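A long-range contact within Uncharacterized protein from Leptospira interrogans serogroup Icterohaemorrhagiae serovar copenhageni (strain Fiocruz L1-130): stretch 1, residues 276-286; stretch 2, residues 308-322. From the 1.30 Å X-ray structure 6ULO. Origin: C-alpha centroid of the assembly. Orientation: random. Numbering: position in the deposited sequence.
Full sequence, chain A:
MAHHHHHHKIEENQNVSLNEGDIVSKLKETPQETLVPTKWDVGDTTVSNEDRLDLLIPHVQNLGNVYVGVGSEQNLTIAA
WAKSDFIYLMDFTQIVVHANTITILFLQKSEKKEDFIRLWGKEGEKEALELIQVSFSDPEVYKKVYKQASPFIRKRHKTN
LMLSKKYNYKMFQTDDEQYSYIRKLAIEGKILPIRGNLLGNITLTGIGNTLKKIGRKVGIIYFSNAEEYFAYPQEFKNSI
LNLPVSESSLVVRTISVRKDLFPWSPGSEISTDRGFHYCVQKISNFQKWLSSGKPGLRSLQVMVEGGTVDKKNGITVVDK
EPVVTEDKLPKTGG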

# COMPACT_ATOMS: atom_id res chain seq x y z
N PHE A 276 4.12 11.68 -11.98
CA PHE A 276 3.01 11.77 -11.04
C PHE A 276 3.22 12.99 -10.16
O PHE A 276 4.36 13.43 -9.92
CB PHE A 276 2.96 10.52 -10.13
CG PHE A 276 2.48 9.31 -10.83
CD1 PHE A 276 1.12 9.12 -11.06
CD2 PHE A 276 3.38 8.37 -11.28
CE1 PHE A 276 0.68 8.00 -11.74
CE2 PHE A 276 2.96 7.25 -11.95
CZ PHE A 276 1.61 7.07 -12.19
N HIS A 277 2.10 13.53 -9.68
CA HIS A 277 2.08 14.49 -8.59
C HIS A 277 1.54 13.78 -7.35
O HIS A 277 0.62 12.95 -7.46
CB HIS A 277 1.18 15.67 -8.99
CG HIS A 277 1.17 16.80 -8.01
ND1 HIS A 277 1.97 17.92 -8.17
CD2 HIS A 277 0.43 17.02 -6.90
CE1 HIS A 277 1.73 18.77 -7.18
NE2 HIS A 277 0.80 18.25 -6.40
N TYR A 278 2.13 14.05 -6.19
CA TYR A 278 1.82 13.33 -4.95
C TYR A 278 0.89 14.19 -4.12
O TYR A 278 0.92 15.42 -4.18
CB TYR A 278 3.14 13.03 -4.20
CG TYR A 278 3.98 12.07 -5.00
CD1 TYR A 278 4.00 10.70 -4.70
CD2 TYR A 278 4.72 12.50 -6.12
CE1 TYR A 278 4.71 9.82 -5.49
CE2 TYR A 278 5.42 11.63 -6.92
CZ TYR A 278 5.42 10.28 -6.59
OH TYR A 278 6.10 9.40 -7.38
N CYS A 279 0.08 13.55 -3.27
CA CYS A 279 -0.88 14.30 -2.48
C CYS A 279 -1.13 13.57 -1.16
O CYS A 279 -1.36 12.35 -1.14
CB CYS A 279 -2.17 14.46 -3.27
SG CYS A 279 -3.49 15.35 -2.42
N VAL A 280 -1.11 14.33 -0.07
CA VAL A 280 -1.55 13.83 1.23
C VAL A 280 -2.74 14.67 1.71
O VAL A 280 -2.92 15.82 1.29
CB VAL A 280 -0.43 13.79 2.29
CG1 VAL A 280 0.65 12.88 1.81
CG2 VAL A 280 0.11 15.18 2.56
N GLN A 281 -3.53 14.09 2.61
CA GLN A 281 -4.76 14.73 3.07
C GLN A 281 -5.17 14.01 4.34
O GLN A 281 -5.23 12.78 4.35
CB GLN A 281 -5.86 14.55 2.02
CG GLN A 281 -7.23 15.03 2.42
CD GLN A 281 -8.26 14.91 1.30
OE1 GLN A 281 -8.06 14.16 0.33
NE2 GLN A 281 -9.35 15.67 1.43
N LYS A 282 -5.48 14.74 5.40
CA LYS A 282 -5.95 14.03 6.59
C LYS A 282 -7.20 13.22 6.25
O LYS A 282 -8.08 13.68 5.53
CB LYS A 282 -6.24 15.01 7.73
CG LYS A 282 -4.98 15.50 8.46
CD LYS A 282 -5.29 16.42 9.62
CE LYS A 282 -4.05 16.70 10.45
NZ LYS A 282 -4.32 17.64 11.56
N ILE A 283 -7.28 11.98 6.78
CA ILE A 283 -8.47 11.17 6.50
C ILE A 283 -9.73 11.86 7.01
O ILE A 283 -10.78 11.82 6.36
CB ILE A 283 -8.34 9.74 7.05
CG1 ILE A 283 -7.08 9.06 6.57
CG2 ILE A 283 -9.52 8.93 6.58
CD1 ILE A 283 -6.91 7.63 7.08
N SER A 284 -9.64 12.54 8.15
CA SER A 284 -10.81 13.28 8.64
C SER A 284 -11.24 14.36 7.64
O SER A 284 -12.45 14.58 7.44
CB SER A 284 -10.49 13.94 9.98
OG SER A 284 -9.44 14.87 9.82
N ASN A 285 -10.28 15.05 7.03
CA ASN A 285 -10.59 16.04 6.00
C ASN A 285 -11.22 15.37 4.79
O ASN A 285 -12.25 15.82 4.28
CB ASN A 285 -9.30 16.79 5.63
CG ASN A 285 -9.51 17.85 4.55
OD1 ASN A 285 -9.70 17.51 3.38
ND2 ASN A 285 -9.47 19.14 4.93
N PHE A 286 -10.67 14.24 4.37
CA PHE A 286 -11.23 13.51 3.24
C PHE A 286 -12.67 13.08 3.52
O PHE A 286 -13.51 13.13 2.63
CB PHE A 286 -10.33 12.31 2.94
CG PHE A 286 -10.67 11.54 1.69
CD1 PHE A 286 -10.99 12.21 0.50
CD2 PHE A 286 -10.62 10.15 1.69
CE1 PHE A 286 -11.24 11.50 -0.67
CE2 PHE A 286 -10.86 9.42 0.51
CZ PHE A 286 -11.16 10.10 -0.67
N THR A 308 -3.11 22.81 -1.21
CA THR A 308 -2.00 23.76 -1.18
C THR A 308 -0.82 23.05 -1.82
O THR A 308 -0.39 21.98 -1.34
CB THR A 308 -1.65 24.12 0.26
OG1 THR A 308 -2.77 24.74 0.89
CG2 THR A 308 -0.47 25.06 0.31
N VAL A 309 -0.31 23.61 -2.92
CA VAL A 309 0.55 22.91 -3.87
C VAL A 309 2.00 23.38 -3.74
O VAL A 309 2.29 24.59 -3.76
CB VAL A 309 0.06 23.08 -5.32
CG1 VAL A 309 0.86 22.19 -6.26
CG2 VAL A 309 -1.44 22.82 -5.44
N ASP A 310 2.92 22.42 -3.61
CA ASP A 310 4.35 22.63 -3.84
C ASP A 310 4.58 22.28 -5.31
O ASP A 310 4.66 21.10 -5.68
CB ASP A 310 5.15 21.78 -2.86
CG ASP A 310 6.64 21.69 -3.20
OD1 ASP A 310 7.08 22.17 -4.28
OD2 ASP A 310 7.38 21.12 -2.36
N LYS A 311 4.64 23.32 -6.14
CA LYS A 311 4.79 23.15 -7.58
C LYS A 311 6.21 22.79 -7.99
O LYS A 311 6.42 22.28 -9.09
CB LYS A 311 4.33 24.41 -8.33
CG LYS A 311 2.82 24.62 -8.20
CD LYS A 311 2.28 25.76 -9.04
CE LYS A 311 2.27 25.36 -10.49
NZ LYS A 311 1.68 26.46 -11.32
N LYS A 312 7.19 23.04 -7.11
CA LYS A 312 8.58 22.69 -7.42
C LYS A 312 8.80 21.19 -7.31
O LYS A 312 9.33 20.56 -8.23
CB LYS A 312 9.55 23.45 -6.50
CG LYS A 312 11.04 23.12 -6.75
CD LYS A 312 11.42 23.51 -8.17
CE LYS A 312 12.90 23.32 -8.52
NZ LYS A 312 13.06 23.44 -10.01
N ASN A 313 8.40 20.60 -6.20
CA ASN A 313 8.65 19.18 -6.00
C ASN A 313 7.47 18.32 -6.43
O ASN A 313 7.62 17.09 -6.54
CB ASN A 313 9.02 18.94 -4.54
CG ASN A 313 10.25 19.67 -4.16
OD1 ASN A 313 11.32 19.38 -4.67
ND2 ASN A 313 10.10 20.69 -3.31
N GLY A 314 6.30 18.92 -6.67
CA GLY A 314 5.18 18.13 -7.13
C GLY A 314 4.44 17.38 -6.04
O GLY A 314 4.16 16.19 -6.20
N ILE A 315 4.13 18.04 -4.93
CA ILE A 315 3.35 17.44 -3.86
C ILE A 315 2.37 18.48 -3.30
O ILE A 315 2.71 19.66 -3.16
CB ILE A 315 4.27 16.80 -2.80
CG1 ILE A 315 3.44 16.15 -1.68
CG2 ILE A 315 5.28 17.82 -2.25
CD1 ILE A 315 4.25 15.20 -0.77
N THR A 316 1.17 18.01 -2.98
CA THR A 316 0.07 18.83 -2.46
C THR A 316 -0.38 18.28 -1.11
O THR A 316 -0.37 17.06 -0.89
CB THR A 316 -1.08 18.79 -3.48
OG1 THR A 316 -0.73 19.57 -4.63
CG2 THR A 316 -2.38 19.31 -2.94
N VAL A 317 -0.75 19.18 -0.21
CA VAL A 317 -1.49 18.84 1.00
C VAL A 317 -2.90 19.37 0.81
O VAL A 317 -3.08 20.57 0.59
CB VAL A 317 -0.87 19.48 2.25
CG1 VAL A 317 -1.69 19.17 3.49
CG2 VAL A 317 0.61 19.10 2.40
N VAL A 318 -3.90 18.51 0.91
CA VAL A 318 -5.29 18.98 0.92
C VAL A 318 -5.63 19.31 2.36
O VAL A 318 -5.95 18.41 3.16
CB VAL A 318 -6.28 17.98 0.31
CG1 VAL A 318 -7.70 18.50 0.47
CG2 VAL A 318 -5.97 17.74 -1.16
N ASP A 319 -5.52 20.60 2.70
CA ASP A 319 -5.74 21.07 4.05
C ASP A 319 -6.95 21.98 4.15
O ASP A 319 -7.23 22.49 5.24
CB ASP A 319 -4.47 21.76 4.59
CG ASP A 319 -3.90 22.80 3.64
OD1 ASP A 319 -4.53 23.11 2.60
OD2 ASP A 319 -2.79 23.31 3.93
N LYS A 320 -7.68 22.19 3.06
CA LYS A 320 -8.87 23.03 3.02
C LYS A 320 -10.09 22.15 2.88
O LYS A 320 -10.00 20.98 2.52
CB LYS A 320 -8.78 24.00 1.83
CG LYS A 320 -7.66 25.03 1.96
CD LYS A 320 -7.50 25.93 0.72
CE LYS A 320 -6.84 25.21 -0.46
NZ LYS A 320 -6.58 26.12 -1.61
N GLU A 321 -11.24 22.72 3.17
CA GLU A 321 -12.45 21.93 3.27
C GLU A 321 -13.46 22.31 2.22
O GLU A 321 -13.44 23.42 1.66
CB GLU A 321 -13.06 22.11 4.66
CG GLU A 321 -12.14 21.59 5.71
CD GLU A 321 -12.63 21.84 7.11
OE1 GLU A 321 -13.67 22.50 7.30
OE2 GLU A 321 -11.95 21.35 8.03
N PRO A 322 -14.39 21.40 1.92
CA PRO A 322 -15.38 21.68 0.89
C PRO A 322 -16.21 22.87 1.32
O PRO A 322 -16.60 23.00 2.49
CB PRO A 322 -16.21 20.39 0.85
CG PRO A 322 -16.01 19.77 2.19
CD PRO A 322 -14.58 20.06 2.51
O HOH W 1 -5.38 17.62 5.61
O HOH W 2 -9.65 19.71 7.70

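Parallel strands satisfy their backbones in a staggered ladder, in which one residue bonds through both its N and its O to the two neighbours of its partner. Strands 277-282 and 315-318 illustrate the rule. Tyr278 N donates to Gly314 O and Tyr278 O accepts from Thr316 N, both at 2.9 Å; Val280 then repeats the pattern, its N reaching Thr316 O and its O receiving Val318 N, again at 2.9 Å. The ladder then gives way to solvent: Lys282 N and Val318 O lie 4.3 Å apart, too far to bond directly, and a water accepts from the first (2.9 Å) and donates to the second (2.6 Å).

Side chains satisfy one another too. His277 NE2 and Thr316 OG1 share a 2.7 Å hydrogen bond at the imidazole edge, while ND1 is bonded elsewhere in the structure. Asn285, on the first turn of the helix, has a fully employed amide: OD1 accepts from Gln281 NE2 at 2.7 Å, and ND2 donates to Lys320 O at 3.1 Å and to a water, at 2.8 Å, that in turn donates a hydrogen bond to Glu321 OE2.

Apolar contacts occur on both faces of the sheet. Cys279 SG meets Val318 CG2 at 3.7 Å on one; Val280 CG2 meets Val317 CG2 at 4.0 Å on the other.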